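Local coordinates for protein purine nucleoside phosphorylase (Thermus thermophilus, PDB 6TK9) that catalyses the phosphate-dependent cleavage of purine nucleosides such as inosine and guanosine, yielding the free purine base and ribose 1-phosphate, at residues Val23-Gly28 / Gly32-Glu37; Ile44-Ile49 / Pro53-Pro58; Asp130-Ala135 / Leu203-Ile208. All coordinates share one frame; numbering follows the deposited sequence.

Contact 1 (Val23-Gly28 / Gly32-Glu37); sequences VGLVLG and GPLADE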
ATOM      1  N   VAL A  23      41.247   3.613   2.762  1.00 45.30           N
ATOM      2  CA  VAL A  23      39.914   3.038   3.059  1.00 44.25           C
ATOM      3  C   VAL A  23      39.492   3.500   4.449  1.00 45.38           C
ATOM      4  O   VAL A  23      40.242   3.306   5.411  1.00 45.36           O
ATOM      5  CB  VAL A  23      39.907   1.504   2.929  1.00 45.32           C
ATOM      6  CG1 VAL A  23      38.555   0.913   3.302  1.00 45.99           C
ATOM      7  CG2 VAL A  23      40.299   1.053   1.530  1.00 47.30           C
ATOM      8  N   GLY A  24      38.321   4.125   4.509  1.00 48.90           N
ATOM      9  CA  GLY A  24      37.621   4.463   5.752  1.00 43.97           C
ATOM     10  C   GLY A  24      36.760   3.302   6.136  1.00 40.91           C
ATOM     11  O   GLY A  24      36.294   2.617   5.253  1.00 43.59           O
ATOM     12  N   LEU A  25      36.576   3.091   7.422  1.00 44.10           N
ATOM     13  CA  LEU A  25      35.770   1.982   7.958  1.00 43.55           C
ATOM     14  C   LEU A  25      35.187   2.474   9.282  1.00 40.90           C
ATOM     15  O   LEU A  25      35.987   2.829  10.136  1.00 41.18           O
ATOM     16  CB  LEU A  25      36.712   0.786   8.110  1.00 45.76           C
ATOM     17  CG  LEU A  25      36.174  -0.380   8.928  1.00 49.82           C
ATOM     18  CD1 LEU A  25      35.008  -1.055   8.222  1.00 51.00           C
ATOM     19  CD2 LEU A  25      37.275  -1.385   9.197  1.00 55.25           C
ATOM     20  N   VAL A  26      33.859   2.586   9.391  1.00 39.19           N
ATOM     21  CA  VAL A  26      33.141   3.071  10.609  1.00 35.94           C
ATOM     22  C   VAL A  26      32.522   1.843  11.267  1.00 36.74           C
ATOM     23  O   VAL A  26      31.737   1.149  10.602  1.00 38.94           O
ATOM     24  CB  VAL A  26      32.076   4.145  10.292  1.00 35.27           C
ATOM     25  CG1 VAL A  26      31.262   4.526  11.518  1.00 37.52           C
ATOM     26  CG2 VAL A  26      32.666   5.404   9.685  1.00 34.06           C
ATOM     27  N   LEU A  27      32.921   1.565  12.503  1.00 36.75           N
ATOM     28  CA  LEU A  27      32.463   0.388  13.271  1.00 38.69           C
ATOM     29  C   LEU A  27      31.352   0.868  14.208  1.00 38.92           C
ATOM     30  O   LEU A  27      31.584   1.816  14.934  1.00 38.30           O
ATOM     31  CB  LEU A  27      33.648  -0.250  14.022  1.00 38.23           C
ATOM     32  CG  LEU A  27      34.809  -0.742  13.141  1.00 39.51           C
ATOM     33  CD1 LEU A  27      35.998  -1.202  13.973  1.00 38.24           C
ATOM     34  CD2 LEU A  27      34.378  -1.843  12.198  1.00 37.25           C
ATOM     35  N   GLY A  28      30.185   0.227  14.170  1.00 41.70           N
ATOM     36  CA  GLY A  28      29.007   0.636  14.959  1.00 41.32           C
ATOM     37  C   GLY A  28      28.880  -0.162  16.236  1.00 43.97           C
ATOM     38  O   GLY A  28      29.893  -0.716  16.710  1.00 43.08           O
ATOM     39  N   GLY A  32      33.154  -2.466  17.368  1.00 48.95           N
ATOM     40  CA  GLY A  32      34.460  -1.862  17.713  1.00 50.38           C
ATOM     41  C   GLY A  32      35.648  -2.825  17.640  1.00 50.26           C
ATOM     42  O   GLY A  32      36.669  -2.477  17.050  1.00 55.90           O
ATOM     43  N   PRO A  33      35.587  -4.031  18.262  1.00 51.21           N
ATOM     44  CA  PRO A  33      36.729  -4.963  18.304  1.00 48.96           C
ATOM     45  C   PRO A  33      37.585  -5.175  17.041  1.00 44.48           C
ATOM     46  O   PRO A  33      38.788  -5.222  17.143  1.00 46.83           O
ATOM     47  CB  PRO A  33      36.041  -6.274  18.702  1.00 47.28           C
ATOM     48  CG  PRO A  33      34.980  -5.808  19.671  1.00 48.40           C
ATOM     49  CD  PRO A  33      34.437  -4.538  19.038  1.00 47.22           C
ATOM     50  N   LEU A  34      37.006  -5.236  15.855  1.00 44.37           N
ATOM     51  CA  LEU A  34      37.853  -5.260  14.629  1.00 45.97           C
ATOM     52  C   LEU A  34      38.973  -4.191  14.745  1.00 45.06           C
ATOM     53  O   LEU A  34      40.052  -4.403  14.190  1.00 40.80           O
ATOM     54  CB  LEU A  34      36.958  -5.067  13.396  1.00 43.57           C
ATOM     55  CG  LEU A  34      37.639  -5.066  12.023  1.00 47.06           C
ATOM     56  CD1 LEU A  34      38.557  -6.270  11.824  1.00 45.86           C
ATOM     57  CD2 LEU A  34      36.600  -5.030  10.916  1.00 47.16           C
ATOM     58  N   ALA A  35      38.774  -3.079  15.458  1.00 42.41           N
ATOM     59  CA  ALA A  35      39.770  -1.982  15.520  1.00 41.12           C
ATOM     60  C   ALA A  35      41.030  -2.448  16.264  1.00 39.22           C
ATOM     61  O   ALA A  35      42.115  -1.919  15.999  1.00 36.11           O
ATOM     62  CB  ALA A  35      39.174  -0.775  16.190  1.00 41.46           C
ATOM     63  N   ASP A  36      40.879  -3.389  17.185  1.00 37.53           N
ATOM     64  CA  ASP A  36      42.005  -3.952  17.968  1.00 42.42           C
ATOM     65  C   ASP A  36      42.912  -4.797  17.061  1.00 44.70           C
ATOM     66  O   ASP A  36      44.078  -4.987  17.397  1.00 43.43           O
ATOM     67  CB  ASP A  36      41.462  -4.744  19.159  1.00 45.19           C
ATOM     68  CG  ASP A  36      40.863  -3.858  20.240  1.00 46.71           C
ATOM     69  OD1 ASP A  36      41.016  -2.617  20.152  1.00 47.64           O
ATOM     70  OD2 ASP A  36      40.282  -4.415  21.177  1.00 55.85           O
ATOM     71  N   GLU A  37      42.413  -5.284  15.929  1.00 46.41           N
ATOM     72  CA  GLU A  37      43.213  -6.154  15.041  1.00 43.83           C
ATOM     73  C   GLU A  37      44.059  -5.269  14.116  1.00 43.41           C
ATOM     74  O   GLU A  37      44.893  -5.813  13.370  1.00 45.81           O
ATOM     75  CB  GLU A  37      42.288  -7.144  14.335  1.00 44.00           C
ATOM     76  CG  GLU A  37      41.368  -7.883  15.301  1.00 44.05           C
ATOM     77  CD  GLU A  37      40.527  -9.014  14.734  1.00 44.59           C
ATOM     78  OE1 GLU A  37      40.676  -9.299  13.527  1.00 46.15           O
ATOM     79  OE2 GLU A  37      39.720  -9.610  15.507  1.00 46.24           O
TER
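This contact frames the glycine-rich loop after strand 23-27 in the phosphorylase fold, which probably binds phosphate as in relatives. Leu27 ends the strand and Gly28 begins the loop after it. Gly32 then starts a turn with helical backbone angles. Gly28 lies about 3 Å at the nearest atoms from a bound phosphate ion. This is consistent with such a role, although the ion may come from the crystallisation liquor. The chain doubles back sharply, and the CA atoms of Leu27 and Gly32 are 5.4 Å apart.

The packing is apolar and buried. Leu27 has CG anti to its carbonyl carbon (chi1 -60°), and with chi2 extended this carries CD1 to the backbone of the turn. There CD1 sits 3.4 Å from Gly32 O and 3.9 Å from Ala35 CB. It also meets Leu34 CB at 4.0 Å. The side chains of Leu27 and Leu34 cross at about a right angle. Leu34 continues outward to Val264 and Arg261 of helix 257-270, while Leu27 also packs on Val76 of strand 72-78. The turn is thus wedged between the sheet and the C-terminal helix. Leu34 CD2 rests against both Leu27 CD2 and Leu25 CD2, 4.1 Å from each.

Contact 2 (Ile44-Ile49 / Pro53-Pro58); sequences IPYGEI and PVSTAP
Tyr46 and Ser55 use the same first rotation, each with its outer group anti to the carbonyl carbon and beside the backbone N (chi1 -70° for Tyr46). The second torsion of Tyr46 is small (chi2 -14°), which leaves CA close to the ring plane and turns the CD2-CE2 edge to Ser55. Ser55 OG meets that edge near the ring plane, 3.6 Å from Tyr46 CE2. Nearer the backbone, Pro53 O lies 3.6 Å from Tyr46 CB. It reaches the ring obliquely.

The contact closes a bend between strands 39-45 and 63-66, at the margin of the mixed sheet. Tyr46 opens a 3-10 segment, with Ile49 N bonded to Tyr46 O at 2.9 Å. On the more exposed side, Val54 lays CG1 against the backbone of Gly47, with CG1 3.6 Å from Gly47 CA.

No hydrogen bond joins the two segments. Their polar ends are instead tied to one outside loop: Tyr46 OH bonds to Gly79 O, and Ser55 OG bonds to Arg80 O. The Tyr46 ring also meets the ring of Phe52, with planes at about 45°. A phenylalanine in place of Tyr46 would probably keep the ring packing but leave Gly79 O without its hydroxyl partner and hold this loop less firmly.

Because the Ser55 hydroxyl donates to Arg80 O, its oxygen may present electron density to the ring edge of Tyr46, at most a weak attraction. The contact therefore probably relies on weak electrostatics and van der Waals packing, with its strong bonds made to the adjoining loop.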
ATOM      1  N   ILE A  44      43.941   8.198  18.183  1.00 52.34           N
ATOM      2  CA  ILE A  44      43.505   9.509  18.747  1.00 48.12           C
ATOM      3  C   ILE A  44      42.048   9.433  19.198  1.00 47.03           C
ATOM      4  O   ILE A  44      41.147   9.309  18.373  1.00 47.97           O
ATOM      5  CB  ILE A  44      43.700  10.617  17.702  1.00 49.38           C
ATOM      6  CG1 ILE A  44      45.026  10.471  16.944  1.00 48.13           C
ATOM      7  CG2 ILE A  44      43.557  11.976  18.371  1.00 51.32           C
ATOM      8  CD1 ILE A  44      45.012  11.091  15.576  1.00 49.00           C
ATOM      9  N   PRO A  45      41.750   9.578  20.506  1.00 48.18           N
ATOM     10  CA  PRO A  45      40.365   9.712  20.954  1.00 47.36           C
ATOM     11  C   PRO A  45      39.711  10.974  20.363  1.00 47.99           C
ATOM     12  O   PRO A  45      40.401  11.952  20.107  1.00 50.99           O
ATOM     13  CB  PRO A  45      40.424   9.800  22.485  1.00 47.87           C
ATOM     14  CG  PRO A  45      41.895   9.969  22.840  1.00 49.35           C
ATOM     15  CD  PRO A  45      42.716   9.682  21.603  1.00 46.70           C
ATOM     16  N   TYR A  46      38.394  10.929  20.159  1.00 47.31           N
ATOM     17  CA  TYR A  46      37.617  11.966  19.429  1.00 46.17           C
ATOM     18  C   TYR A  46      37.731  13.311  20.162  1.00 48.85           C
ATOM     19  O   TYR A  46      37.928  14.352  19.471  1.00 43.15           O
ATOM     20  CB  TYR A  46      36.180  11.483  19.244  1.00 44.98           C
ATOM     21  CG  TYR A  46      35.988  10.334  18.280  1.00 45.36           C
ATOM     22  CD1 TYR A  46      36.984   9.933  17.402  1.00 40.91           C
ATOM     23  CD2 TYR A  46      34.761   9.688  18.195  1.00 45.94           C
ATOM     24  CE1 TYR A  46      36.784   8.883  16.520  1.00 42.97           C
ATOM     25  CE2 TYR A  46      34.537   8.656  17.302  1.00 45.04           C
ATOM     26  CZ  TYR A  46      35.553   8.256  16.452  1.00 43.25           C
ATOM     27  OH  TYR A  46      35.335   7.240  15.572  1.00 40.88           O
ATOM     28  N   GLY A  47      37.695  13.266  21.508  1.00 45.27           N
ATOM     29  CA  GLY A  47      37.742  14.434  22.407  1.00 46.84           C
ATOM     30  C   GLY A  47      38.932  15.349  22.167  1.00 45.88           C
ATOM     31  O   GLY A  47      38.822  16.532  22.485  1.00 49.92           O
ATOM     32  N   GLU A  48      40.037  14.812  21.661  1.00 50.87           N
ATOM     33  CA  GLU A  48      41.313  15.539  21.437  1.00 55.12           C
ATOM     34  C   GLU A  48      41.346  16.176  20.045  1.00 54.22           C
ATOM     35  O   GLU A  48      42.245  17.007  19.832  1.00 54.70           O
ATOM     36  CB  GLU A  48      42.515  14.591  21.554  1.00 58.27           C
ATOM     37  CG  GLU A  48      42.821  14.121  22.974  1.00 60.80           C
ATOM     38  CD  GLU A  48      43.949  13.099  23.087  1.00 63.04           C
ATOM     39  OE1 GLU A  48      44.763  12.975  22.106  1.00 56.99           O
ATOM     40  OE2 GLU A  48      44.002  12.408  24.148  1.00 63.02           O
ATOM     41  N   ILE A  49      40.480  15.755  19.110  1.00 51.43           N
ATOM     42  CA  ILE A  49      40.501  16.280  17.710  1.00 49.91           C
ATOM     43  C   ILE A  49      39.606  17.512  17.647  1.00 48.99           C
ATOM     44  O   ILE A  49      38.437  17.469  18.015  1.00 45.61           O
ATOM     45  CB  ILE A  49      40.072  15.234  16.657  1.00 54.49           C
ATOM     46  CG1 ILE A  49      40.840  13.918  16.780  1.00 52.07           C
ATOM     47  CG2 ILE A  49      40.192  15.809  15.246  1.00 53.49           C
ATOM     48  CD1 ILE A  49      40.289  12.828  15.892  1.00 53.95           C
ATOM     49  N   PRO A  53      32.837  15.471  17.472  1.00 46.47           N
ATOM     50  CA  PRO A  53      31.851  15.073  18.463  1.00 45.96           C
ATOM     51  C   PRO A  53      32.402  13.839  19.183  1.00 44.99           C
ATOM     52  O   PRO A  53      33.025  13.041  18.525  1.00 51.13           O
ATOM     53  CB  PRO A  53      30.620  14.784  17.605  1.00 45.26           C
ATOM     54  CG  PRO A  53      31.210  14.248  16.325  1.00 46.98           C
ATOM     55  CD  PRO A  53      32.437  15.112  16.103  1.00 46.19           C
ATOM     56  N   VAL A  54      32.188  13.738  20.495  1.00 44.55           N
ATOM     57  CA  VAL A  54      32.597  12.553  21.301  1.00 46.62           C
ATOM     58  C   VAL A  54      31.406  11.599  21.384  1.00 47.73           C
ATOM     59  O   VAL A  54      30.278  12.060  21.556  1.00 50.08           O
ATOM     60  CB  VAL A  54      33.124  12.925  22.704  1.00 44.73           C
ATOM     61  CG1 VAL A  54      34.187  14.006  22.623  1.00 43.63           C
ATOM     62  CG2 VAL A  54      32.010  13.331  23.659  1.00 45.43           C
ATOM     63  N   SER A  55      31.694  10.306  21.309  1.00 49.00           N
ATOM     64  CA  SER A  55      30.743   9.180  21.430  1.00 48.38           C
ATOM     65  C   SER A  55      30.226   9.075  22.864  1.00 45.94           C
ATOM     66  O   SER A  55      31.042   9.072  23.773  1.00 43.35           O
ATOM     67  CB  SER A  55      31.437   7.924  20.983  1.00 49.24           C
ATOM     68  OG  SER A  55      31.921   8.085  19.652  1.00 52.64           O
ATOM     69  N   THR A  56      28.910   9.001  23.050  1.00 47.76           N
ATOM     70  CA  THR A  56      28.290   8.765  24.377  1.00 48.45           C
ATOM     71  C   THR A  56      27.508   7.452  24.351  1.00 47.12           C
ATOM     72  O   THR A  56      27.125   6.979  25.434  1.00 49.10           O
ATOM     73  CB  THR A  56      27.427   9.956  24.819  1.00 50.86           C
ATOM     74  OG1 THR A  56      26.234   9.987  24.039  1.00 55.48           O
ATOM     75  CG2 THR A  56      28.144  11.282  24.698  1.00 47.34           C
ATOM     76  N   ALA A  57      27.299   6.853  23.176  1.00 49.07           N
ATOM     77  CA  ALA A  57      26.431   5.660  23.028  1.00 48.56           C
ATOM     78  C   ALA A  57      27.150   4.430  23.578  1.00 51.81           C
ATOM     79  O   ALA A  57      28.369   4.332  23.474  1.00 55.61           O
ATOM     80  CB  ALA A  57      26.066   5.483  21.581  1.00 46.43           C
ATOM     81  N   PRO A  58      26.442   3.433  24.150  1.00 51.22           N
ATOM     82  CA  PRO A  58      27.088   2.177  24.524  1.00 54.04           C
ATOM     83  C   PRO A  58      27.727   1.467  23.310  1.00 56.33           C
ATOM     84  O   PRO A  58      27.109   1.417  22.234  1.00 55.46           O
ATOM     85  CB  PRO A  58      25.960   1.348  25.168  1.00 54.97           C
ATOM     86  CG  PRO A  58      24.868   2.346  25.505  1.00 52.38           C
ATOM     87  CD  PRO A  58      25.009   3.451  24.477  1.00 51.48           C
TER

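Contact 3 (Asp130-Ala135 / Leu203-Ile208); sequences DYINFA and LGADAI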
ATOM      1  N   ASP A 130      20.084   0.438  -0.716  1.00 37.39           N
ATOM      2  CA  ASP A 130      19.528   1.822  -0.739  1.00 38.99           C
ATOM      3  C   ASP A 130      19.098   2.229   0.672  1.00 38.23           C
ATOM      4  O   ASP A 130      19.149   1.382   1.596  1.00 42.08           O
ATOM      5  CB  ASP A 130      18.339   1.908  -1.697  1.00 40.46           C
ATOM      6  CG  ASP A 130      18.180   3.237  -2.393  1.00 40.99           C
ATOM      7  OD1 ASP A 130      19.028   4.105  -2.166  1.00 41.38           O
ATOM      8  OD2 ASP A 130      17.181   3.391  -3.135  1.00 46.77           O
ATOM      9  N   TYR A 131      18.681   3.479   0.843  1.00 35.05           N
ATOM     10  CA  TYR A 131      18.337   4.041   2.176  1.00 32.72           C
ATOM     11  C   TYR A 131      17.039   4.846   2.075  1.00 32.85           C
ATOM     12  O   TYR A 131      16.641   5.376   0.987  1.00 30.29           O
ATOM     13  CB  TYR A 131      19.493   4.894   2.732  1.00 34.39           C
ATOM     14  CG  TYR A 131      19.644   6.241   2.070  1.00 32.01           C
ATOM     15  CD1 TYR A 131      18.791   7.285   2.373  1.00 32.97           C
ATOM     16  CD2 TYR A 131      20.587   6.453   1.089  1.00 34.29           C
ATOM     17  CE1 TYR A 131      18.860   8.499   1.710  1.00 34.61           C
ATOM     18  CE2 TYR A 131      20.703   7.680   0.450  1.00 38.26           C
ATOM     19  CZ  TYR A 131      19.823   8.707   0.746  1.00 36.44           C
ATOM     20  OH  TYR A 131      19.910   9.913   0.108  1.00 37.24           O
ATOM     21  N   ILE A 132      16.391   4.961   3.217  1.00 34.79           N
ATOM     22  CA  ILE A 132      15.199   5.826   3.416  1.00 37.83           C
ATOM     23  C   ILE A 132      15.525   6.717   4.606  1.00 37.83           C
ATOM     24  O   ILE A 132      15.964   6.146   5.633  1.00 36.29           O
ATOM     25  CB  ILE A 132      13.945   4.975   3.676  1.00 40.48           C
ATOM     26  CG1 ILE A 132      13.378   4.379   2.383  1.00 42.20           C
ATOM     27  CG2 ILE A 132      12.906   5.799   4.426  1.00 45.61           C
ATOM     28  CD1 ILE A 132      12.277   3.336   2.613  1.00 43.19           C
ATOM     29  N   ASN A 133      15.308   8.031   4.483  1.00 35.24           N
ATOM     30  CA  ASN A 133      15.498   8.984   5.609  1.00 33.79           C
ATOM     31  C   ASN A 133      14.134   9.277   6.218  1.00 33.07           C
ATOM     32  O   ASN A 133      13.397  10.021   5.586  1.00 39.56           O
ATOM     33  CB  ASN A 133      16.225  10.252   5.158  1.00 33.59           C
ATOM     34  CG  ASN A 133      16.441  11.261   6.260  1.00 29.81           C
ATOM     35  OD1 ASN A 133      17.086  12.268   6.039  1.00 27.82           O
ATOM     36  ND2 ASN A 133      15.959  10.985   7.456  1.00 30.34           N
ATOM     37  N   PHE A 134      13.832   8.708   7.391  1.00 35.52           N
ATOM     38  CA  PHE A 134      12.596   8.964   8.187  1.00 35.90           C
ATOM     39  C   PHE A 134      12.941   9.711   9.480  1.00 36.91           C
ATOM     40  O   PHE A 134      12.141   9.659  10.424  1.00 41.56           O
ATOM     41  CB  PHE A 134      11.887   7.649   8.532  1.00 38.40           C
ATOM     42  CG  PHE A 134      10.439   7.792   8.920  1.00 37.63           C
ATOM     43  CD1 PHE A 134       9.485   8.167   7.989  1.00 40.17           C
ATOM     44  CD2 PHE A 134      10.035   7.581  10.227  1.00 38.57           C
ATOM     45  CE1 PHE A 134       8.152   8.283   8.348  1.00 40.51           C
ATOM     46  CE2 PHE A 134       8.704   7.710  10.592  1.00 39.34           C
ATOM     47  CZ  PHE A 134       7.765   8.048   9.651  1.00 40.76           C
ATOM     48  N   ALA A 135      14.090  10.394   9.529  1.00 38.12           N
ATOM     49  CA  ALA A 135      14.598  11.122  10.719  1.00 38.33           C
ATOM     50  C   ALA A 135      14.287  12.626  10.637  1.00 38.09           C
ATOM     51  O   ALA A 135      14.336  13.290  11.684  1.00 40.71           O
ATOM     52  CB  ALA A 135      16.074  10.867  10.848  1.00 38.28           C
ATOM     53  N   LEU A 203       6.566   0.876   3.514  1.00 48.87           N
ATOM     54  CA  LEU A 203       7.268   1.871   2.649  1.00 48.61           C
ATOM     55  C   LEU A 203       8.477   1.266   1.909  1.00 48.35           C
ATOM     56  O   LEU A 203       9.080   2.013   1.104  1.00 45.35           O
ATOM     57  CB  LEU A 203       7.776   3.050   3.486  1.00 52.57           C
ATOM     58  CG  LEU A 203       6.711   3.888   4.185  1.00 57.48           C
ATOM     59  CD1 LEU A 203       7.345   5.140   4.776  1.00 55.84           C
ATOM     60  CD2 LEU A 203       5.560   4.229   3.242  1.00 56.20           C
ATOM     61  N   GLY A 204       8.889   0.025   2.213  1.00 45.20           N
ATOM     62  CA  GLY A 204       9.958  -0.693   1.480  1.00 44.59           C
ATOM     63  C   GLY A 204      11.299  -0.730   2.209  1.00 42.11           C
ATOM     64  O   GLY A 204      12.305  -0.941   1.546  1.00 39.52           O
ATOM     65  N   ALA A 205      11.316  -0.568   3.534  1.00 41.58           N
ATOM     66  CA  ALA A 205      12.511  -0.771   4.385  1.00 41.18           C
ATOM     67  C   ALA A 205      12.650  -2.261   4.700  1.00 40.46           C
ATOM     68  O   ALA A 205      11.610  -2.917   4.932  1.00 38.85           O
ATOM     69  CB  ALA A 205      12.422   0.050   5.650  1.00 40.42           C
ATOM     70  N   ASP A 206      13.893  -2.755   4.708  1.00 40.47           N
ATOM     71  CA  ASP A 206      14.263  -4.147   5.060  1.00 42.67           C
ATOM     72  C   ASP A 206      14.979  -4.169   6.423  1.00 44.71           C
ATOM     73  O   ASP A 206      14.872  -5.199   7.136  1.00 44.80           O
ATOM     74  CB  ASP A 206      15.091  -4.757   3.929  1.00 45.54           C
ATOM     75  CG  ASP A 206      14.331  -4.847   2.618  1.00 46.26           C
ATOM     76  OD1 ASP A 206      13.311  -5.594   2.584  1.00 46.43           O
ATOM     77  OD2 ASP A 206      14.764  -4.176   1.641  1.00 44.15           O
ATOM     78  N   ALA A 207      15.678  -3.085   6.790  1.00 47.73           N
ATOM     79  CA  ALA A 207      16.346  -2.925   8.103  1.00 44.61           C
ATOM     80  C   ALA A 207      16.065  -1.537   8.682  1.00 42.49           C
ATOM     81  O   ALA A 207      15.871  -0.579   7.903  1.00 43.36           O
ATOM     82  CB  ALA A 207      17.822  -3.150   7.962  1.00 46.04           C
ATOM     83  N   ILE A 208      16.068  -1.451  10.008  1.00 34.96           N
ATOM     84  CA  ILE A 208      15.811  -0.208  10.778  1.00 36.97           C
ATOM     85  C   ILE A 208      16.993  -0.009  11.721  1.00 39.02           C
ATOM     86  O   ILE A 208      17.357  -0.973  12.407  1.00 39.10           O
ATOM     87  CB  ILE A 208      14.488  -0.276  11.567  1.00 38.84           C
ATOM     88  CG1 ILE A 208      14.192   1.064  12.241  1.00 39.55           C
ATOM     89  CG2 ILE A 208      14.507  -1.407  12.587  1.00 41.85           C
ATOM     90  CD1 ILE A 208      13.081   1.018  13.264  1.00 43.60           C
TER
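Ile132, on strand 124-133, packs on the Schellman motif that ends helix 194-202, formed around Leu203, Gly204 and Ala205. Gly204 has a positive phi (103°). A CB there would collide with Leu203 O, which explains the glycine.

Ile132 supplies the only side chain of its segment within 4.5 Å of the turn. Its CG1 branch stands beside the backbone N, and the chain then runs extended (chi2 170°), which carries CD1 across to the backbone of the turn. CD1 is 3.8 Å from Leu203 O and 4.1 Å from Ala205 N.

Leu203 packs on Leu203 of a second subunit and Leu199 of a third. Ile132 touches that same Leu199 of the third subunit, so the contact lies against a subunit interface. Within the sheet, strand 179-185 runs between strands 124-133 and 207-209, and Asp206 OD2 takes a hydrogen bond from Val182 N. The apolar side-chain contact across the two segments is a loose one, Ile132 CD1 to Ala205 CB at 4.5 Å.

All three contacts reach one mixed sheet but serve different regions of it. Contacts 1 and 2 follow each other in the chain, and their first segments lie on strands 23-27 and 39-45. Their centres are about 15 Å apart and their nearest atoms about 6 Å apart. Contact 1 lies beside a bound phosphate, which may mark the phosphate site. Contact 3 is on the other side of the chain's centre, about 24 Å from contact 1 and about 27 Å from contact 2 between centres. It faces neighbouring subunits of the six-chain assembly. Contact 2 meets another subunit through Pro58 alone, which packs on Phe152 of a second subunit.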